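Local coordinates for protein GH18 chiitnase (Pseudoalteromonas aurantia, PDB 6K7Z) that probably cleaves chitin chains at internal linkages as a family 18 endochitinase built on a TIM barrel, at residues T138-L141 with R142-L145; A155-P158 with P159-E162; S195-P198 with D199-V202. All coordinates share one frame; numbering follows the deposited sequence.

The three contacts are local, each within one continuous run of chain, and they follow one another in sequence along a family 18 TIM barrel, whose eight parallel strands form the closed wall. Contact 1 ends helix 130-144, just before strand 151-154; contact 2 lies in the loop that leaves that strand; contact 3 starts helix 198-209, after strand 183-187. Centres of contacts 1 and 2 are about 22 Å apart, those of contacts 2 and 3 about 14 Å, and those of contacts 1 and 3 about 33 Å, on opposite sides of the chain's centre. Together they illustrate short-range chemistry at a helix end, in a turn and at a helix start of such a barrel.

Contact 1 (T138-L141 with R142-L145); sequences TQEL and RKRL
E140 and R144 meet one helical turn apart because both place CG beside the backbone N (chi1 -60° in E140), after which E140 folds at chi2 (-74°) while R144 stays extended to NE. The two side chains therefore run alongside each other, and K143 joins them from the neighbouring position. Carboxylate and guanidinium are not coplanar; their planes stand 56° apart. R144 NH1 reaches E140 OE1 at 2.9 Å, close to the guanidinium plane and on the anti side of the carboxylate. K143 NZ comes to E140 OE1 at 2.8 Å from above the carboxylate plane, so a single oxygen serves two cations in a salt-bridge network. R144 NH1 also donates to the backbone oxygen E140 O at 2.9 Å, with that oxygen in the guanidinium plane but the nitrogen well above the carbonyl plane. Beyond, R144 NH2 gives a hydrogen bond to a water 2.9 Å away, which returns a weak bond to E140 OE1. Replacing R144 by a leucine would remove the guanidinium, and E140 would probably lose one of its two cationic partners while E140 O fell back on the weak bond from the backbone N of that residue.

On other sides of the helix end, L141 CD1 packs against L145 CD1 at 4.0 Å, and L145 N closes the last turn on L141 O at 2.8 Å. R142, whose NH2 is paired with D182, uses NH1 to bind L145 O at 2.8 Å where the chain abandons helical geometry. The beta-alpha-beta unit thus ends its helix with cations turned onto carbonyl oxygens, an interaction that probably offsets the negative end of the helix dipole.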
# COMPACT_ATOMS: atom_id res chain seq x y z
N THR A 138 13.53 4.10 1.10
CA THR A 138 12.77 5.20 0.51
C THR A 138 13.69 6.21 -0.15
O THR A 138 13.44 6.64 -1.29
CB THR A 138 11.89 5.87 1.57
OG1 THR A 138 10.90 4.94 2.03
CG2 THR A 138 11.19 7.08 0.98
N GLN A 139 14.80 6.57 0.51
CA GLN A 139 15.71 7.56 -0.05
C GLN A 139 16.31 7.07 -1.36
O GLN A 139 16.37 7.80 -2.35
CB GLN A 139 16.80 7.89 0.96
CG GLN A 139 16.34 8.77 2.12
CD GLN A 139 17.38 8.91 3.21
OE1 GLN A 139 18.26 8.06 3.36
NE2 GLN A 139 17.28 9.98 3.99
N GLU A 140 16.78 5.82 -1.37
CA GLU A 140 17.43 5.29 -2.56
C GLU A 140 16.44 5.12 -3.70
O GLU A 140 16.78 5.33 -4.87
CB GLU A 140 18.10 3.96 -2.24
CG GLU A 140 19.16 4.06 -1.17
CD GLU A 140 20.42 4.73 -1.68
OE1 GLU A 140 20.49 5.03 -2.90
OE2 GLU A 140 21.35 4.92 -0.88
N LEU A 141 15.21 4.73 -3.38
CA LEU A 141 14.19 4.58 -4.41
C LEU A 141 13.80 5.93 -4.99
O LEU A 141 13.67 6.07 -6.22
CB LEU A 141 12.98 3.87 -3.81
CG LEU A 141 12.05 2.97 -4.62
CD1 LEU A 141 12.81 2.04 -5.53
CD2 LEU A 141 11.21 2.16 -3.63
N ARG A 142 13.64 6.94 -4.13
CA ARG A 142 13.22 8.27 -4.56
C ARG A 142 14.29 8.92 -5.43
O ARG A 142 13.96 9.67 -6.36
CB ARG A 142 12.90 9.14 -3.34
CG ARG A 142 12.47 10.56 -3.68
CD ARG A 142 11.33 10.55 -4.69
NE ARG A 142 10.04 10.38 -4.04
CZ ARG A 142 8.93 10.01 -4.68
NH1 ARG A 142 8.95 9.75 -5.97
NH2 ARG A 142 7.79 9.90 -4.01
N LYS A 143 15.55 8.64 -5.12
CA LYS A 143 16.66 9.06 -5.97
C LYS A 143 16.48 8.57 -7.40
O LYS A 143 16.68 9.33 -8.36
CB LYS A 143 17.96 8.53 -5.36
CG LYS A 143 19.23 8.86 -6.11
CD LYS A 143 20.42 8.08 -5.54
CE LYS A 143 20.65 8.40 -4.07
NZ LYS A 143 21.69 7.50 -3.47
N ARG A 144 16.06 7.31 -7.56
CA ARG A 144 15.93 6.69 -8.87
C ARG A 144 14.58 6.91 -9.53
O ARG A 144 14.48 6.82 -10.76
CB ARG A 144 16.21 5.18 -8.75
CG ARG A 144 17.60 4.90 -8.20
CD ARG A 144 17.76 3.49 -7.66
NE ARG A 144 19.18 3.15 -7.45
CZ ARG A 144 19.89 3.51 -6.39
NH1 ARG A 144 19.35 4.21 -5.41
NH2 ARG A 144 21.16 3.15 -6.30
N LEU A 145 13.55 7.23 -8.74
CA LEU A 145 12.17 7.42 -9.21
C LEU A 145 11.69 8.77 -8.70
O LEU A 145 10.92 8.85 -7.73
CB LEU A 145 11.26 6.31 -8.71
CG LEU A 145 11.67 4.89 -9.09
CD1 LEU A 145 10.73 3.88 -8.44
CD2 LEU A 145 11.66 4.74 -10.60
O HOH W 1 23.20 4.77 -4.93

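Contact 2 (A155-P158 with P159-E162); sequences APQP and PYLE
The phenol ring of Y160 takes Q157 CB over one face, while P156 CB approaches obliquely, reaching Y160 CD2 at 3.7 Å. The same ring carbon, Y160 CD2, lies 3.4 Å from Q157 N, so the ring rests on the backbone as well as on the side chains before it. F122 meets this ring edge-to-face from elsewhere in the chain. Q157 runs alongside Y160 in the same direction, its amide plane inclined at 52° to the ring. Q157 NE2 comes within 3.3 Å of Y160 OH, but the angle is too poor for a hydrogen bond; their polar ends are instead engaged elsewhere, Q157 OE1 by N191 and Y160 OH by T119.

Two overlapping turns bring these groups together. Y160 N donates to Q157 O at 2.9 Å, and L161 N donates to P158 O, likewise at 2.9 Å; in both bonds the nitrogen sits above the carbonyl plane. The prolines P158 and P159 lie ring beside ring, and P158 CB is 3.4 Å from P159 CD, a closeness set largely by the peptide link between them. P156 CG touches L161 CD1 at 3.9 Å, and both residues also pack on L184 of strand 183-187 and Y170 of helix 169-177.

This loop follows strand 151-154 at its C-terminal end, the side on which TIM barrels carry their active sites. Q157 also touches E117, which closes the DxDxE signature of family 18 and in relatives supplies the catalytic acid. P158 and P159 fill turn positions where no N-H is called for, Y160 and L161 supply the closing amides, and the two rings probably restrict the backbone freedom of this loop.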
# COMPACT_ATOMS: atom_id res chain seq x y z
N ALA A 155 2.43 0.91 2.97
CA ALA A 155 1.15 0.36 3.42
C ALA A 155 1.22 -0.08 4.88
O ALA A 155 1.08 -1.27 5.19
CB ALA A 155 0.70 -0.80 2.52
N PRO A 156 1.43 0.86 5.80
CA PRO A 156 1.60 0.49 7.20
C PRO A 156 0.31 0.08 7.87
O PRO A 156 -0.80 0.43 7.46
CB PRO A 156 2.14 1.78 7.83
CG PRO A 156 1.55 2.86 6.99
CD PRO A 156 1.56 2.32 5.60
N GLN A 157 0.46 -0.68 8.92
CA GLN A 157 -0.62 -1.01 9.82
C GLN A 157 -0.67 0.00 10.96
O GLN A 157 0.33 0.67 11.25
CB GLN A 157 -0.44 -2.42 10.34
CG GLN A 157 -0.54 -3.44 9.22
CD GLN A 157 0.04 -4.78 9.59
OE1 GLN A 157 -0.50 -5.49 10.45
NE2 GLN A 157 1.15 -5.14 8.96
N PRO A 158 -1.83 0.16 11.61
CA PRO A 158 -2.01 1.26 12.57
C PRO A 158 -0.96 1.27 13.67
O PRO A 158 -0.48 2.35 14.03
CB PRO A 158 -3.42 1.01 13.13
CG PRO A 158 -4.15 0.41 11.96
CD PRO A 158 -3.12 -0.48 11.27
N PRO A 159 -0.57 0.12 14.25
CA PRO A 159 0.43 0.19 15.34
C PRO A 159 1.72 0.85 14.91
O PRO A 159 2.42 1.44 15.75
CB PRO A 159 0.64 -1.27 15.73
CG PRO A 159 -0.64 -1.95 15.37
CD PRO A 159 -1.09 -1.26 14.10
N TYR A 160 2.05 0.78 13.62
CA TYR A 160 3.29 1.38 13.13
C TYR A 160 3.30 2.89 13.28
O TYR A 160 4.39 3.49 13.25
CB TYR A 160 3.49 1.04 11.66
CG TYR A 160 3.65 -0.43 11.31
CD1 TYR A 160 3.71 -1.43 12.28
CD2 TYR A 160 3.73 -0.81 9.97
CE1 TYR A 160 3.86 -2.77 11.92
CE2 TYR A 160 3.89 -2.13 9.61
CZ TYR A 160 3.95 -3.10 10.58
OH TYR A 160 4.11 -4.41 10.17
N LEU A 161 2.13 3.52 13.41
CA LEU A 161 1.97 4.97 13.38
C LEU A 161 1.54 5.55 14.72
O LEU A 161 1.25 6.75 14.81
CB LEU A 161 0.94 5.34 12.30
CG LEU A 161 1.38 5.06 10.86
CD1 LEU A 161 0.20 5.00 9.90
CD2 LEU A 161 2.38 6.10 10.40
N GLU A 162 1.50 4.74 15.77
CA GLU A 162 1.05 5.17 17.08
C GLU A 162 2.22 5.82 17.82
O GLU A 162 3.15 5.13 18.25
CB GLU A 162 0.49 3.97 17.85
CG GLU A 162 -0.86 3.50 17.30
CD GLU A 162 -1.97 4.46 17.64
OE1 GLU A 162 -2.06 4.84 18.83
OE2 GLU A 162 -2.74 4.86 16.74

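Contact 3 (S195-P198 with D199-V202); sequences SANP and DQIV
N197 leans across Q200 at the start of helix 198-209, its CB standing 4.1 Å from Q200 CB. With CG anti to the backbone N (chi1 -177°), the amide then swings over the first turn, and N197 CG comes to 3.5 Å from Q200 CB. One branch of the tip, N197 OD1, accepts a weak hydrogen bond from Q200 N at 3.3 Å, nearly straight at the hydrogen (163°). The other branch, N197 ND2, grazes Q200 CB at 3.6 Å and donates to P193 O, which fixes the flip of the amide.

N197 is thus the N-cap of a helix that packs on the outside of the TIM barrel, its OD1 serving an amide of the first turn, as an N-cap does. P198 follows, a residue suited to the first turn since it has no N-H to satisfy; its ring lies against M235 and V244, the latter on helix 237-251.

Main-chain bonding takes over at once. I201 N donates to N197 O at 3.0 Å, and V202 N to P198 O at 2.9 Å. Side chains also lie close to both acceptors: I201 CG1 and CD1 run along N197 O, and V202 CG2 packs on P198 O at 3.3 Å, while I201 also meets F188 and V202 reaches I248.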
# COMPACT_ATOMS: atom_id res chain seq x y z
N SER A 195 -9.79 -2.74 14.08
CA SER A 195 -10.63 -3.52 13.18
C SER A 195 -12.11 -3.35 13.51
O SER A 195 -12.53 -3.60 14.65
CB SER A 195 -10.25 -5.00 13.25
OG SER A 195 -9.05 -5.27 12.53
N ALA A 196 -12.88 -2.89 12.52
CA ALA A 196 -14.34 -2.77 12.61
C ALA A 196 -14.76 -1.87 13.77
O ALA A 196 -15.86 -2.01 14.32
CB ALA A 196 -15.01 -4.14 12.72
N ASN A 197 -13.89 -0.92 14.13
CA ASN A 197 -14.11 -0.01 15.25
C ASN A 197 -14.01 1.41 14.72
O ASN A 197 -12.97 2.07 14.87
CB ASN A 197 -13.09 -0.30 16.36
CG ASN A 197 -13.29 0.54 17.58
OD1 ASN A 197 -14.02 1.53 17.58
ND2 ASN A 197 -12.60 0.16 18.66
N PRO A 198 -15.08 1.92 14.11
CA PRO A 198 -14.98 3.22 13.41
C PRO A 198 -14.47 4.36 14.26
O PRO A 198 -13.67 5.17 13.79
CB PRO A 198 -16.43 3.48 12.95
CG PRO A 198 -17.10 2.17 12.97
CD PRO A 198 -16.44 1.35 14.04
N ASP A 199 -14.94 4.46 15.51
CA ASP A 199 -14.47 5.54 16.37
C ASP A 199 -12.96 5.51 16.52
O ASP A 199 -12.28 6.54 16.44
CB ASP A 199 -15.15 5.45 17.74
CG ASP A 199 -16.65 5.39 17.63
OD1 ASP A 199 -17.17 5.83 16.58
OD2 ASP A 199 -17.31 4.91 18.58
N GLN A 200 -12.40 4.32 16.74
CA GLN A 200 -10.96 4.21 16.87
C GLN A 200 -10.26 4.50 15.54
O GLN A 200 -9.18 5.11 15.51
CB GLN A 200 -10.59 2.82 17.39
CG GLN A 200 -9.11 2.60 17.59
CD GLN A 200 -8.55 3.47 18.70
OE1 GLN A 200 -7.79 4.41 18.45
NE2 GLN A 200 -8.93 3.16 19.94
N ILE A 201 -10.86 4.09 14.42
CA ILE A 201 -10.24 4.35 13.13
C ILE A 201 -10.18 5.85 12.85
O ILE A 201 -9.16 6.37 12.37
CB ILE A 201 -11.00 3.60 12.01
CG1 ILE A 201 -10.82 2.09 12.17
CG2 ILE A 201 -10.54 4.07 10.64
CD1 ILE A 201 -11.87 1.27 11.41
N VAL A 202 -11.25 6.56 13.18
CA VAL A 202 -11.31 8.00 12.92
C VAL A 202 -10.29 8.75 13.77
O VAL A 202 -9.55 9.60 13.26
CB VAL A 202 -12.74 8.53 13.17
CG1 VAL A 202 -12.74 10.05 13.17
CG2 VAL A 202 -13.69 7.97 12.09